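Local coordinates for protein putative hydroxymethylglutaryl-CoA synthase (Streptococcus mutans, PDB 3SQZ) that binds coenzyme A in a thiolase-type fold and probably makes hydroxymethylglutaryl-CoA as a hydroxymethylglutaryl-CoA synthase, at residues D55-R60 and Q65-G70; P182-Q187 and E379-I384. One frame throughout, in Å; residues are numbered along the deposited sequence.

One coenzyme A molecule illustrates how a long ligand is held by separate pieces of a thiolase-fold enzyme. Contact 1 packs helix 53-60 against helix 64-71, the second of which runs beside the adenine, ribose and pyrophosphate; contact 2 sets the loop along the pantetheine arm against a helix nearly two hundred residues further on. Their centres lie about 12 Å apart, and Arg-60 ties them together: its NH2 forms a salt bridge to Glu-382 OE2 at 2.8 Å, its NE another to Glu-184 OE2 at 2.9 Å. Apolar packing adds to this where Phe-67 CE1 meets Ser-185 CB at 3.5 Å. Lys-66, Pro-182 and Thr-186 thus bind successive parts of the ligand from two joined contacts.

Contact 1 of 2, residues D55-R60 and Q65-G70. With COA (coenzyme A), chain D.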
loop_
_atom_site.group_PDB
_atom_site.type_symbol
_atom_site.label_atom_id
_atom_site.label_comp_id
_atom_site.label_asym_id
_atom_site.label_seq_id
_atom_site.Cartn_x
_atom_site.Cartn_y
_atom_site.Cartn_z
ATOM N N ASP A 55 6.715 -22.185 -6.177
ATOM C CA ASP A 55 8.144 -22.418 -5.988
ATOM C C ASP A 55 8.520 -22.383 -4.504
ATOM O O ASP A 55 9.313 -23.205 -4.038
ATOM C CB ASP A 55 8.990 -21.407 -6.769
ATOM C CG ASP A 55 8.944 -21.627 -8.274
ATOM O OD1 ASP A 55 8.561 -22.732 -8.721
ATOM O OD2 ASP A 55 9.319 -20.703 -9.026
ATOM N N LEU A 56 7.969 -21.419 -3.768
ATOM C CA LEU A 56 8.205 -21.342 -2.333
ATOM C C LEU A 56 7.674 -22.605 -1.654
ATOM O O LEU A 56 8.340 -23.191 -0.800
ATOM C CB LEU A 56 7.547 -20.093 -1.749
ATOM C CG LEU A 56 7.750 -19.888 -0.245
ATOM C CD1 LEU A 56 9.227 -19.695 0.109
ATOM C CD2 LEU A 56 6.927 -18.705 0.255
ATOM N N ALA A 57 6.480 -23.041 -2.049
ATOM C CA ALA A 57 5.884 -24.237 -1.465
ATOM C C ALA A 57 6.791 -25.445 -1.656
ATOM O O ALA A 57 7.028 -26.211 -0.720
ATOM C CB ALA A 57 4.511 -24.495 -2.070
ATOM N N GLU A 58 7.299 -25.608 -2.871
ATOM C CA GLU A 58 8.175 -26.731 -3.181
ATOM C C GLU A 58 9.432 -26.701 -2.313
ATOM O O GLU A 58 9.839 -27.723 -1.764
ATOM C CB GLU A 58 8.559 -26.726 -4.659
ATOM C CG GLU A 58 9.597 -27.778 -5.007
ATOM C CD GLU A 58 9.970 -27.768 -6.470
ATOM N N ALA A 59 10.043 -25.528 -2.180
ATOM C CA ALA A 59 11.276 -25.411 -1.409
ATOM C C ALA A 59 11.040 -25.670 0.074
ATOM O O ALA A 59 11.906 -26.218 0.759
ATOM C CB ALA A 59 11.906 -24.045 -1.616
ATOM N N ARG A 60 9.870 -25.280 0.567
ATOM C CA ARG A 60 9.585 -25.344 2.000
ATOM C C ARG A 60 8.841 -26.607 2.429
ATOM O O ARG A 60 8.586 -26.802 3.617
ATOM C CB ARG A 60 8.800 -24.108 2.449
ATOM C CG ARG A 60 9.535 -22.796 2.249
ATOM C CD ARG A 60 10.700 -22.598 3.231
ATOM N NE ARG A 60 11.388 -21.356 2.903
ATOM C CZ ARG A 60 12.483 -21.271 2.156
ATOM N NH1 ARG A 60 13.069 -22.374 1.708
ATOM N NH2 ARG A 60 12.998 -20.082 1.865
ATOM N N GLN A 65 -1.406 -25.719 -2.112
ATOM C CA GLN A 65 -2.767 -25.222 -1.923
ATOM C C GLN A 65 -2.914 -24.374 -0.660
ATOM O O GLN A 65 -3.842 -23.574 -0.544
ATOM C CB GLN A 65 -3.785 -26.363 -1.954
ATOM C CG GLN A 65 -3.939 -26.979 -3.339
ATOM C CD GLN A 65 -5.203 -27.797 -3.479
ATOM O OE1 GLN A 65 -5.711 -28.346 -2.504
ATOM N NE2 GLN A 65 -5.724 -27.877 -4.700
ATOM N N LYS A 66 -1.996 -24.535 0.285
ATOM C CA LYS A 66 -1.983 -23.645 1.434
ATOM C C LYS A 66 -1.887 -22.200 0.957
ATOM O O LYS A 66 -2.523 -21.302 1.506
ATOM C CB LYS A 66 -0.806 -23.958 2.347
ATOM C CG LYS A 66 -0.644 -22.962 3.473
ATOM C CD LYS A 66 0.503 -23.350 4.383
ATOM C CE LYS A 66 0.596 -22.422 5.577
ATOM N NZ LYS A 66 1.581 -22.938 6.564
ATOM N N PHE A 67 -1.087 -21.978 -0.078
ATOM C CA PHE A 67 -0.913 -20.636 -0.603
ATOM C C PHE A 67 -2.032 -20.245 -1.566
ATOM O O PHE A 67 -2.643 -19.192 -1.411
ATOM C CB PHE A 67 0.458 -20.500 -1.263
ATOM C CG PHE A 67 1.611 -20.770 -0.330
ATOM C CD1 PHE A 67 1.490 -20.546 1.038
ATOM C CD2 PHE A 67 2.821 -21.237 -0.818
ATOM C CE1 PHE A 67 2.559 -20.781 1.899
ATOM C CE2 PHE A 67 3.890 -21.476 0.036
ATOM C CZ PHE A 67 3.759 -21.249 1.395
ATOM N N SER A 68 -2.308 -21.090 -2.555
ATOM C CA SER A 68 -3.287 -20.736 -3.582
ATOM C C SER A 68 -4.711 -20.630 -3.039
ATOM O O SER A 68 -5.480 -19.771 -3.475
ATOM C CB SER A 68 -3.236 -21.719 -4.753
ATOM O OG SER A 68 -3.577 -23.025 -4.331
ATOM N N LYS A 69 -5.059 -21.499 -2.090
ATOM C CA LYS A 69 -6.403 -21.493 -1.503
ATOM C C LYS A 69 -6.436 -20.931 -0.082
ATOM O O LYS A 69 -7.361 -20.205 0.289
ATOM C CB LYS A 69 -7.004 -22.902 -1.512
ATOM C CG LYS A 69 -7.198 -23.484 -2.901
ATOM C CD LYS A 69 -7.901 -24.830 -2.851
ATOM N N GLY A 70 -5.432 -21.277 0.717
ATOM C CA GLY A 70 -5.388 -20.857 2.106
ATOM C C GLY A 70 -5.176 -19.363 2.267
ATOM O O GLY A 70 -5.940 -18.689 2.955
HETATM N N1A COA D . -5.359 -26.246 1.529
HETATM C C2A COA D . -6.073 -25.117 1.727
HETATM N N3A COA D . -5.793 -24.301 2.809
HETATM C C4A COA D . -4.795 -24.644 3.668
HETATM C C5A COA D . -4.054 -25.809 3.472
HETATM C C6A COA D . -4.326 -26.601 2.420
HETATM N N6A COA D . -3.569 -27.798 2.201
HETATM N N7A COA D . -3.124 -25.907 4.474
HETATM C C8A COA D . -3.266 -24.852 5.282
HETATM N N9A COA D . -4.337 -24.078 4.768
HETATM C C1B COA D . -4.746 -22.766 5.248
HETATM C C2B COA D . -5.750 -22.508 6.406
HETATM O O2B COA D . -6.678 -23.339 6.940
HETATM C C3B COA D . -5.809 -20.991 6.402
HETATM O O3B COA D . -6.919 -20.228 6.136
HETATM P P3B COA D . -8.064 -20.043 7.158
HETATM O O7A COA D . -7.596 -19.029 8.266
HETATM O O8A COA D . -9.234 -19.443 6.317
HETATM O O9A COA D . -8.438 -21.374 7.757
HETATM C C4B COA D . -4.427 -20.636 6.005
HETATM O O4B COA D . -4.231 -21.464 4.841
HETATM C C5B COA D . -3.343 -20.205 6.933
HETATM O O5B COA D . -3.042 -21.356 7.675
HETATM P P1A COA D . -1.944 -21.299 8.813
HETATM O O1A COA D . -2.314 -20.181 9.867
HETATM O O2A COA D . -1.822 -22.657 9.473
HETATM O O3A COA D . -0.587 -20.903 8.077
HETATM P P2A COA D . 0.696 -20.315 8.807
HETATM O O4A COA D . 0.854 -20.920 10.251
HETATM O O5A COA D . 1.921 -20.624 7.977
HETATM O O6A COA D . 0.532 -18.729 8.938
HETATM C CBP COA D . -0.167 -16.484 8.325
HETATM C CCP COA D . -0.216 -17.963 8.031
HETATM C CDP COA D . -0.765 -16.238 9.668
HETATM C CEP COA D . -0.947 -15.713 7.287
HETATM C CAP COA D . 1.277 -16.068 8.296
HETATM O OAP COA D . 1.778 -16.038 7.021
HETATM C C9P COA D . 1.528 -14.757 9.015
HETATM O O9P COA D . 1.541 -14.663 10.238
HETATM N N8P COA D . 1.810 -13.601 8.145
HETATM C C7P COA D . 1.901 -12.257 8.684
HETATM C C6P COA D . 0.569 -11.675 9.107
HETATM C C5P COA D . 0.658 -10.210 9.536
HETATM O O5P COA D . 1.567 -9.502 9.165
HETATM N N4P COA D . -0.413 -9.656 10.320
HETATM C C3P COA D . -0.407 -8.225 10.657
HETATM C C2P COA D . -1.451 -7.374 9.989
HETATM S S1P COA D . -3.097 -8.007 10.001
#
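Phe-67 reaches from helix 64-71 to the backbone of helix 53-60, packing together two short consecutive helices of this thiolase-fold enzyme, joined by a brief loop; the second borders coenzyme A. The ring touches with one corner: CE2 lies 3.7 Å from Ala-57 CB and equally far from Ala-57 N, which sits at the ring edge, near its plane. Leu-56 crosses the aromatic side chain at about a right angle, its CG anti to the backbone N (chi1 -179°), which brings CD2 within 4.1 Å of Phe-67 CE2. All three residues are buried, and the junction between them is apolar apart from the backbone.

One residue earlier, Lys-66 serves the ligand. The chain leaves the backbone with CG trans to N (chi1 173°) and stays fully extended, running past the adenine, with CG 3.7 Å from C8A, toward the pyrophosphate. Close fit marks the C-terminal end of this segment as well, where Gly-70 CA approaches the ribose O4B to 3.0 Å. A wider pi-type turn spans residues 66-70, and Gln-65 O accepts from both Lys-69 N and Gly-70 N. At the tip of the extended lysine, NZ donates to the pyrophosphate oxygen O5A at 2.7 Å.

Contact 2 of 2, residues P182-Q187 and E379-I384; sequences PGESTQ and ENYEKI. With COA (coenzyme A), chain D.
The pantetheine side of the coenzyme A pocket is lined by residues 182-187, a loop between strands 166-175 and 188-198 that is braced from behind by Tyr-381 of helix 378-385. The phenol OH is the meeting point: it donates to Glu-184 OE1 at 2.6 Å and accepts from Gln-187 NE2 at 2.9 Å, an N-H...O angle of 158°. OE1 lies in the plane of the ring at its edge and uses its anti lone pair; the carboxylate is turned 34° from the ring. Gln-187 crosses the tyrosine at about a right angle, yet the OH lies close to its amide plane. Glu-184 gets there as a straight chain, its first torsion (chi1 -168°) turning CG away from its own N, beside the carbonyl carbon.

Outside partners fix the other ends: Glu-184 OE2 takes the N-H of Gly-180 and a salt bridge from Arg-60, while Gln-187 OE1 accepts from the backbone N of Tyr-177 and Gly-178. On the ligand side, Pro-182 O accepts from OAP at 2.7 Å. Thr-186 OG1 receives N8P at 2.9 Å and itself donates to Gly-183 O, which also takes Thr-186 N from the same face. Because the phenol proton goes to Glu-184 and its oxygen accepts from Gln-187, Tyr-381 couples two loop side chains at once. Glu-382 is also nearby, and Arg-60, bridged to both carboxylates, probably offsets their repulsion and favours the charged forms.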
loop_
_atom_site.group_PDB
_atom_site.type_symbol
_atom_site.label_atom_id
_atom_site.label_comp_id
_atom_site.label_asym_id
_atom_site.label_seq_id
_atom_site.Cartn_x
_atom_site.Cartn_y
_atom_site.Cartn_z
ATOM N N PRO A 182 6.567 -18.095 9.528
ATOM C CA PRO A 182 5.200 -18.161 9.005
ATOM C C PRO A 182 4.910 -17.008 8.041
ATOM O O PRO A 182 4.205 -17.205 7.054
ATOM C CB PRO A 182 4.342 -18.064 10.269
ATOM C CG PRO A 182 5.207 -18.647 11.342
ATOM C CD PRO A 182 6.601 -18.194 10.998
ATOM N N GLY A 183 5.457 -15.827 8.310
ATOM C CA GLY A 183 5.202 -14.671 7.473
ATOM C C GLY A 183 5.935 -14.645 6.145
ATOM O O GLY A 183 5.707 -13.746 5.345
ATOM N N GLU A 184 6.807 -15.620 5.895
ATOM C CA GLU A 184 7.551 -15.622 4.644
ATOM C C GLU A 184 6.614 -15.609 3.442
ATOM O O GLU A 184 6.914 -15.009 2.399
ATOM C CB GLU A 184 8.478 -16.836 4.572
ATOM C CG GLU A 184 9.472 -16.720 3.444
ATOM C CD GLU A 184 10.441 -17.889 3.353
ATOM O OE1 GLU A 184 11.438 -17.749 2.621
ATOM O OE2 GLU A 184 10.223 -18.942 3.997
ATOM N N SER A 185 5.476 -16.276 3.593
ATOM C CA SER A 185 4.501 -16.358 2.523
ATOM C C SER A 185 3.676 -15.082 2.346
ATOM O O SER A 185 2.914 -14.989 1.387
ATOM C CB SER A 185 3.564 -17.532 2.769
ATOM O OG SER A 185 2.934 -17.376 4.020
ATOM N N THR A 186 3.805 -14.126 3.270
ATOM C CA THR A 186 3.087 -12.853 3.172
ATOM C C THR A 186 4.053 -11.679 3.043
ATOM O O THR A 186 3.833 -10.591 3.604
ATOM C CB THR A 186 2.088 -12.643 4.337
ATOM O OG1 THR A 186 2.770 -12.671 5.597
ATOM C CG2 THR A 186 1.037 -13.735 4.315
ATOM N N GLN A 187 5.104 -11.906 2.262
ATOM C CA GLN A 187 6.061 -10.867 1.899
ATOM C C GLN A 187 5.573 -10.102 0.666
ATOM O O GLN A 187 4.521 -10.428 0.104
ATOM C CB GLN A 187 7.445 -11.499 1.712
ATOM C CG GLN A 187 8.005 -11.948 3.058
ATOM C CD GLN A 187 9.336 -12.669 3.016
ATOM O OE1 GLN A 187 10.141 -12.522 3.937
ATOM N NE2 GLN A 187 9.566 -13.483 1.988
ATOM N N GLU A 379 16.375 -20.071 -4.189
ATOM C CA GLU A 379 17.770 -19.792 -3.844
ATOM C C GLU A 379 18.166 -18.344 -4.123
ATOM O O GLU A 379 18.784 -17.682 -3.280
ATOM C CB GLU A 379 18.703 -20.733 -4.606
ATOM C CG GLU A 379 18.646 -22.164 -4.133
ATOM N N ASN A 380 17.823 -17.847 -5.303
ATOM C CA ASN A 380 18.159 -16.468 -5.644
ATOM C C ASN A 380 17.323 -15.445 -4.898
ATOM O O ASN A 380 17.828 -14.375 -4.542
ATOM C CB ASN A 380 18.095 -16.238 -7.151
ATOM C CG ASN A 380 19.286 -16.830 -7.867
ATOM O OD1 ASN A 380 20.386 -16.881 -7.313
ATOM N ND2 ASN A 380 19.079 -17.282 -9.095
ATOM N N TYR A 381 16.058 -15.769 -4.639
ATOM C CA TYR A 381 15.226 -14.901 -3.812
ATOM C C TYR A 381 15.828 -14.753 -2.412
ATOM O O TYR A 381 15.876 -13.653 -1.862
ATOM C CB TYR A 381 13.772 -15.409 -3.759
ATOM C CG TYR A 381 13.174 -15.413 -2.367
ATOM C CD1 TYR A 381 12.698 -14.242 -1.787
ATOM C CD2 TYR A 381 13.109 -16.585 -1.626
ATOM C CE1 TYR A 381 12.178 -14.246 -0.504
ATOM C CE2 TYR A 381 12.592 -16.598 -0.348
ATOM C CZ TYR A 381 12.122 -15.426 0.209
ATOM O OH TYR A 381 11.615 -15.424 1.488
ATOM N N GLU A 382 16.316 -15.851 -1.844
ATOM C CA GLU A 382 16.906 -15.796 -0.509
ATOM C C GLU A 382 18.115 -14.875 -0.480
ATOM O O GLU A 382 18.297 -14.081 0.447
ATOM C CB GLU A 382 17.304 -17.190 -0.031
ATOM C CG GLU A 382 16.125 -18.061 0.331
ATOM C CD GLU A 382 16.522 -19.480 0.662
ATOM O OE1 GLU A 382 17.690 -19.851 0.430
ATOM O OE2 GLU A 382 15.661 -20.228 1.148
ATOM N N LYS A 383 18.947 -14.977 -1.504
ATOM C CA LYS A 383 20.155 -14.174 -1.573
ATOM C C LYS A 383 19.834 -12.702 -1.808
ATOM O O LYS A 383 20.423 -11.822 -1.182
ATOM C CB LYS A 383 21.078 -14.696 -2.674
ATOM C CG LYS A 383 21.742 -16.021 -2.340
ATOM N N ILE A 384 18.905 -12.437 -2.718
ATOM C CA ILE A 384 18.609 -11.071 -3.110
ATOM C C ILE A 384 17.764 -10.338 -2.064
ATOM O O ILE A 384 18.074 -9.208 -1.678
ATOM C CB ILE A 384 17.925 -11.052 -4.494
ATOM C CG1 ILE A 384 18.934 -11.465 -5.571
ATOM C CG2 ILE A 384 17.347 -9.687 -4.800
ATOM C CD1 ILE A 384 18.324 -11.712 -6.937
HETATM N N1A COA D . -5.359 -26.246 1.529
HETATM C C2A COA D . -6.073 -25.117 1.727
HETATM N N3A COA D . -5.793 -24.301 2.809
HETATM C C4A COA D . -4.795 -24.644 3.668
HETATM C C5A COA D . -4.054 -25.809 3.472
HETATM C C6A COA D . -4.326 -26.601 2.420
HETATM N N6A COA D . -3.569 -27.798 2.201
HETATM N N7A COA D . -3.124 -25.907 4.474
HETATM C C8A COA D . -3.266 -24.852 5.282
HETATM N N9A COA D . -4.337 -24.078 4.768
HETATM C C1B COA D . -4.746 -22.766 5.248
HETATM C C2B COA D . -5.750 -22.508 6.406
HETATM O O2B COA D . -6.678 -23.339 6.940
HETATM C C3B COA D . -5.809 -20.991 6.402
HETATM O O3B COA D . -6.919 -20.228 6.136
HETATM P P3B COA D . -8.064 -20.043 7.158
HETATM O O7A COA D . -7.596 -19.029 8.266
HETATM O O8A COA D . -9.234 -19.443 6.317
HETATM O O9A COA D . -8.438 -21.374 7.757
HETATM C C4B COA D . -4.427 -20.636 6.005
HETATM O O4B COA D . -4.231 -21.464 4.841
HETATM C C5B COA D . -3.343 -20.205 6.933
HETATM O O5B COA D . -3.042 -21.356 7.675
HETATM P P1A COA D . -1.944 -21.299 8.813
HETATM O O1A COA D . -2.314 -20.181 9.867
HETATM O O2A COA D . -1.822 -22.657 9.473
HETATM O O3A COA D . -0.587 -20.903 8.077
HETATM P P2A COA D . 0.696 -20.315 8.807
HETATM O O4A COA D . 0.854 -20.920 10.251
HETATM O O5A COA D . 1.921 -20.624 7.977
HETATM O O6A COA D . 0.532 -18.729 8.938
HETATM C CBP COA D . -0.167 -16.484 8.325
HETATM C CCP COA D . -0.216 -17.963 8.031
HETATM C CDP COA D . -0.765 -16.238 9.668
HETATM C CEP COA D . -0.947 -15.713 7.287
HETATM C CAP COA D . 1.277 -16.068 8.296
HETATM O OAP COA D . 1.778 -16.038 7.021
HETATM C C9P COA D . 1.528 -14.757 9.015
HETATM O O9P COA D . 1.541 -14.663 10.238
HETATM N N8P COA D . 1.810 -13.601 8.145
HETATM C C7P COA D . 1.901 -12.257 8.684
HETATM C C6P COA D . 0.569 -11.675 9.107
HETATM C C5P COA D . 0.658 -10.210 9.536
HETATM O O5P COA D . 1.567 -9.502 9.165
HETATM N N4P COA D . -0.413 -9.656 10.320
HETATM C C3P COA D . -0.407 -8.225 10.657
HETATM C C2P COA D . -1.451 -7.374 9.989
HETATM S S1P COA D . -3.097 -8.007 10.001
#